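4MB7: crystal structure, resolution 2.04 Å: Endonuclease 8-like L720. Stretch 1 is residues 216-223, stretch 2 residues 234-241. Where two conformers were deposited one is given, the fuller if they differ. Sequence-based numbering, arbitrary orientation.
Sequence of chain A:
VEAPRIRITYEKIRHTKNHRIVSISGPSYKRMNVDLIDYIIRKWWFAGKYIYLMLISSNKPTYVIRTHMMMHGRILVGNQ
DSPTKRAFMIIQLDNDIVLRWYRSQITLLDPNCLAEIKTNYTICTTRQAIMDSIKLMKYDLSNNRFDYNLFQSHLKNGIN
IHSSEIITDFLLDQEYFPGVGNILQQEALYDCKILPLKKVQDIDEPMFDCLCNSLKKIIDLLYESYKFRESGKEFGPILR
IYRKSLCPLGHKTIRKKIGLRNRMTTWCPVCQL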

# COMPACT_ATOMS: atom_id res chain seq x y z
N LYS A 216 3.85 7.15 11.42
CA LYS A 216 4.96 6.21 11.46
C LYS A 216 4.93 5.34 12.72
O LYS A 216 5.30 4.17 12.67
CB LYS A 216 6.31 6.92 11.32
CG LYS A 216 7.46 5.98 11.00
CD LYS A 216 8.69 6.73 10.54
CE LYS A 216 9.77 5.77 10.07
NZ LYS A 216 11.02 6.47 9.66
N LYS A 217 4.48 5.92 13.83
CA LYS A 217 4.39 5.19 15.09
C LYS A 217 3.38 4.04 15.00
O LYS A 217 3.67 2.92 15.42
CB LYS A 217 4.00 6.13 16.23
CG LYS A 217 4.02 5.49 17.60
CD LYS A 217 2.61 5.28 18.14
CE LYS A 217 1.86 6.60 18.23
NZ LYS A 217 0.51 6.42 18.82
N ILE A 218 2.21 4.33 14.45
CA ILE A 218 1.16 3.33 14.28
C ILE A 218 1.58 2.24 13.30
O ILE A 218 1.28 1.06 13.51
CB ILE A 218 -0.16 3.99 13.83
CG1 ILE A 218 -0.60 5.04 14.86
CG2 ILE A 218 -1.25 2.95 13.63
CD1 ILE A 218 -1.77 5.89 14.41
N ILE A 219 2.27 2.63 12.24
CA ILE A 219 2.81 1.66 11.28
C ILE A 219 3.82 0.75 11.97
O ILE A 219 3.83 -0.46 11.75
CB ILE A 219 3.46 2.36 10.07
CG1 ILE A 219 2.38 3.03 9.21
CG2 ILE A 219 4.26 1.37 9.24
CD1 ILE A 219 2.94 3.91 8.11
N ASP A 220 4.66 1.33 12.82
CA ASP A 220 5.62 0.57 13.61
C ASP A 220 4.92 -0.43 14.53
O ASP A 220 5.36 -1.58 14.66
CB ASP A 220 6.50 1.49 14.45
CG ASP A 220 7.49 2.29 13.62
OD1 ASP A 220 7.79 1.88 12.47
OD2 ASP A 220 7.98 3.32 14.12
N LEU A 221 3.85 0.02 15.17
CA LEU A 221 3.07 -0.83 16.07
C LEU A 221 2.42 -1.99 15.32
O LEU A 221 2.43 -3.12 15.79
CB LEU A 221 2.00 -0.01 16.80
CG LEU A 221 2.49 0.97 17.87
CD1 LEU A 221 1.32 1.79 18.40
CD2 LEU A 221 3.18 0.23 19.00
N LEU A 222 1.85 -1.69 14.15
CA LEU A 222 1.25 -2.72 13.32
C LEU A 222 2.29 -3.74 12.86
O LEU A 222 2.01 -4.93 12.82
CB LEU A 222 0.55 -2.09 12.11
CG LEU A 222 -0.79 -1.41 12.38
CD1 LEU A 222 -1.19 -0.53 11.21
CD2 LEU A 222 -1.86 -2.44 12.67
N TYR A 223 3.48 -3.26 12.53
CA TYR A 223 4.55 -4.15 12.10
C TYR A 223 5.05 -5.01 13.26
O TYR A 223 5.34 -6.19 13.09
CB TYR A 223 5.70 -3.37 11.47
CG TYR A 223 6.74 -4.26 10.84
CD1 TYR A 223 6.49 -4.90 9.63
CD2 TYR A 223 7.98 -4.46 11.44
CE1 TYR A 223 7.44 -5.72 9.05
CE2 TYR A 223 8.93 -5.27 10.87
CZ TYR A 223 8.66 -5.90 9.67
OH TYR A 223 9.61 -6.71 9.09
N GLU A 234 1.10 -12.75 21.28
CA GLU A 234 0.06 -11.75 21.04
C GLU A 234 0.51 -10.38 21.53
O GLU A 234 0.85 -10.21 22.70
CB GLU A 234 -1.25 -12.16 21.71
CG GLU A 234 -2.33 -11.08 21.65
CD GLU A 234 -2.70 -10.68 20.24
OE1 GLU A 234 -2.91 -9.47 19.99
OE2 GLU A 234 -2.79 -11.58 19.37
N PHE A 235 0.52 -9.41 20.62
CA PHE A 235 1.00 -8.07 20.93
C PHE A 235 -0.04 -7.27 21.71
O PHE A 235 0.31 -6.46 22.57
CB PHE A 235 1.38 -7.35 19.63
CG PHE A 235 2.06 -6.02 19.85
CD1 PHE A 235 3.25 -5.95 20.55
CD2 PHE A 235 1.51 -4.86 19.35
CE1 PHE A 235 3.88 -4.73 20.75
CE2 PHE A 235 2.14 -3.64 19.54
CZ PHE A 235 3.32 -3.58 20.24
N GLY A 236 -1.31 -7.50 21.42
CA GLY A 236 -2.38 -6.78 22.08
C GLY A 236 -3.00 -5.73 21.18
O GLY A 236 -2.43 -5.39 20.14
N PRO A 237 -4.17 -5.21 21.56
CA PRO A 237 -4.89 -4.22 20.75
C PRO A 237 -4.12 -2.91 20.63
O PRO A 237 -3.42 -2.52 21.57
CB PRO A 237 -6.19 -4.01 21.52
CG PRO A 237 -5.87 -4.38 22.92
CD PRO A 237 -4.88 -5.49 22.82
N ILE A 238 -4.24 -2.24 19.49
CA ILE A 238 -3.55 -0.96 19.27
C ILE A 238 -4.48 0.09 18.66
O ILE A 238 -4.16 1.28 18.67
CB ILE A 238 -2.33 -1.12 18.34
CG1 ILE A 238 -2.77 -1.52 16.94
CG2 ILE A 238 -1.33 -2.12 18.92
CD1 ILE A 238 -2.02 -0.80 15.85
N LEU A 239 -5.62 -0.34 18.13
CA LEU A 239 -6.58 0.58 17.54
C LEU A 239 -7.36 1.32 18.62
O LEU A 239 -7.80 0.72 19.60
CB LEU A 239 -7.54 -0.17 16.61
CG LEU A 239 -6.91 -0.91 15.44
CD1 LEU A 239 -7.97 -1.58 14.58
CD2 LEU A 239 -6.05 0.02 14.60
N ARG A 240 -7.53 2.63 18.44
CA ARG A 240 -8.14 3.46 19.47
C ARG A 240 -9.43 4.15 19.03
O ARG A 240 -10.25 4.52 19.86
CB ARG A 240 -7.13 4.51 19.97
CG ARG A 240 -5.95 3.92 20.72
CD ARG A 240 -4.78 4.90 20.76
NE ARG A 240 -5.09 6.12 21.51
CZ ARG A 240 -4.35 7.22 21.47
NH1 ARG A 240 -3.26 7.27 20.71
NH2 ARG A 240 -4.70 8.28 22.18
N ILE A 241 -9.61 4.32 17.72
CA ILE A 241 -10.78 5.04 17.23
C ILE A 241 -11.48 4.34 16.06
O ILE A 241 -12.62 4.65 15.74
CB ILE A 241 -10.41 6.49 16.81
CG1 ILE A 241 -11.64 7.40 16.86
CG2 ILE A 241 -9.76 6.51 15.43
CD1 ILE A 241 -12.24 7.54 18.24
O HOH W 1 -2.07 5.25 18.70

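The contact between the two stretches centres on one side chain, that of Ile238. Its CA-to-CB bond points toward the helical stretch 216-223, part of a longer helix, and its CD1 methyl meets three helical side chains: CD2 of Leu222 at 3.6 Å, CB of Leu221 at 4.2 Å and CG2 of Ile218 at 4.4 Å. The spacing of these partners follows from helical geometry. Ile218 and Leu222 are four residues apart, a little more than one turn, and the backbone hydrogen bond from Leu222 N to Ile218 O (2.9 Å) belongs to the regular ladder that holds them in register; Leu221 lies beside them. An aliphatic side chain suits the place, because its terminal CD1 methyl packs against all three and brings no polar group needing a partner.

The helical partners reach this methyl in different ways. The CA-to-CB bond of Leu222 points away from the second stretch, yet the end of the side chain comes nearer, so the length of leucine and its m, t rotamer matter here. The CA-to-CB bonds of Ile218 and Leu221 point sideways. Ile218 is buried, backing the contact with its CG2 methyl rather than dominating it, whereas Leu221 has the largest area covered by the other stretch of any residue on the helical stretch.

Leu221 extends the apolar surface to Phe235, whose CA-to-CB bond points toward the helix. Its ring brings CZ to 4.0 Å from CD2 of Leu221, and its CE2 lies 3.8 Å from the carbonyl O of Leu221, which approaches the ring obliquely. A flat aromatic side chain can thus lie against both the CD2 methyl and the carbonyl O of Leu221. Nearby, the phi/psi of Gly236, 105/166, would jam a CB against the preceding carbonyl oxygen; glycine avoids this. Gly236 N also donates a hydrogen bond to Glu234 OE1 (2.9 Å).

At the polar edge the long side chains of Lys217 and Arg240 converge. Lys217 NZ lies 4.3 Å from Arg240 NH1, at the edge of the guanidinium and near its plane. Two positive groups repel at this distance, but a water accepts a hydrogen bond from each, from Arg240 NH1 (3.1 Å to the water O) and, weakly, from Lys217 NZ (2.8 Å to the same O). Their length lets both charged ends reach this water while the residues stay partly exposed. No direct hydrogen bond joins the stretches: the 261 Å² buried between them is held chiefly by apolar packing, with this water bridging its margin.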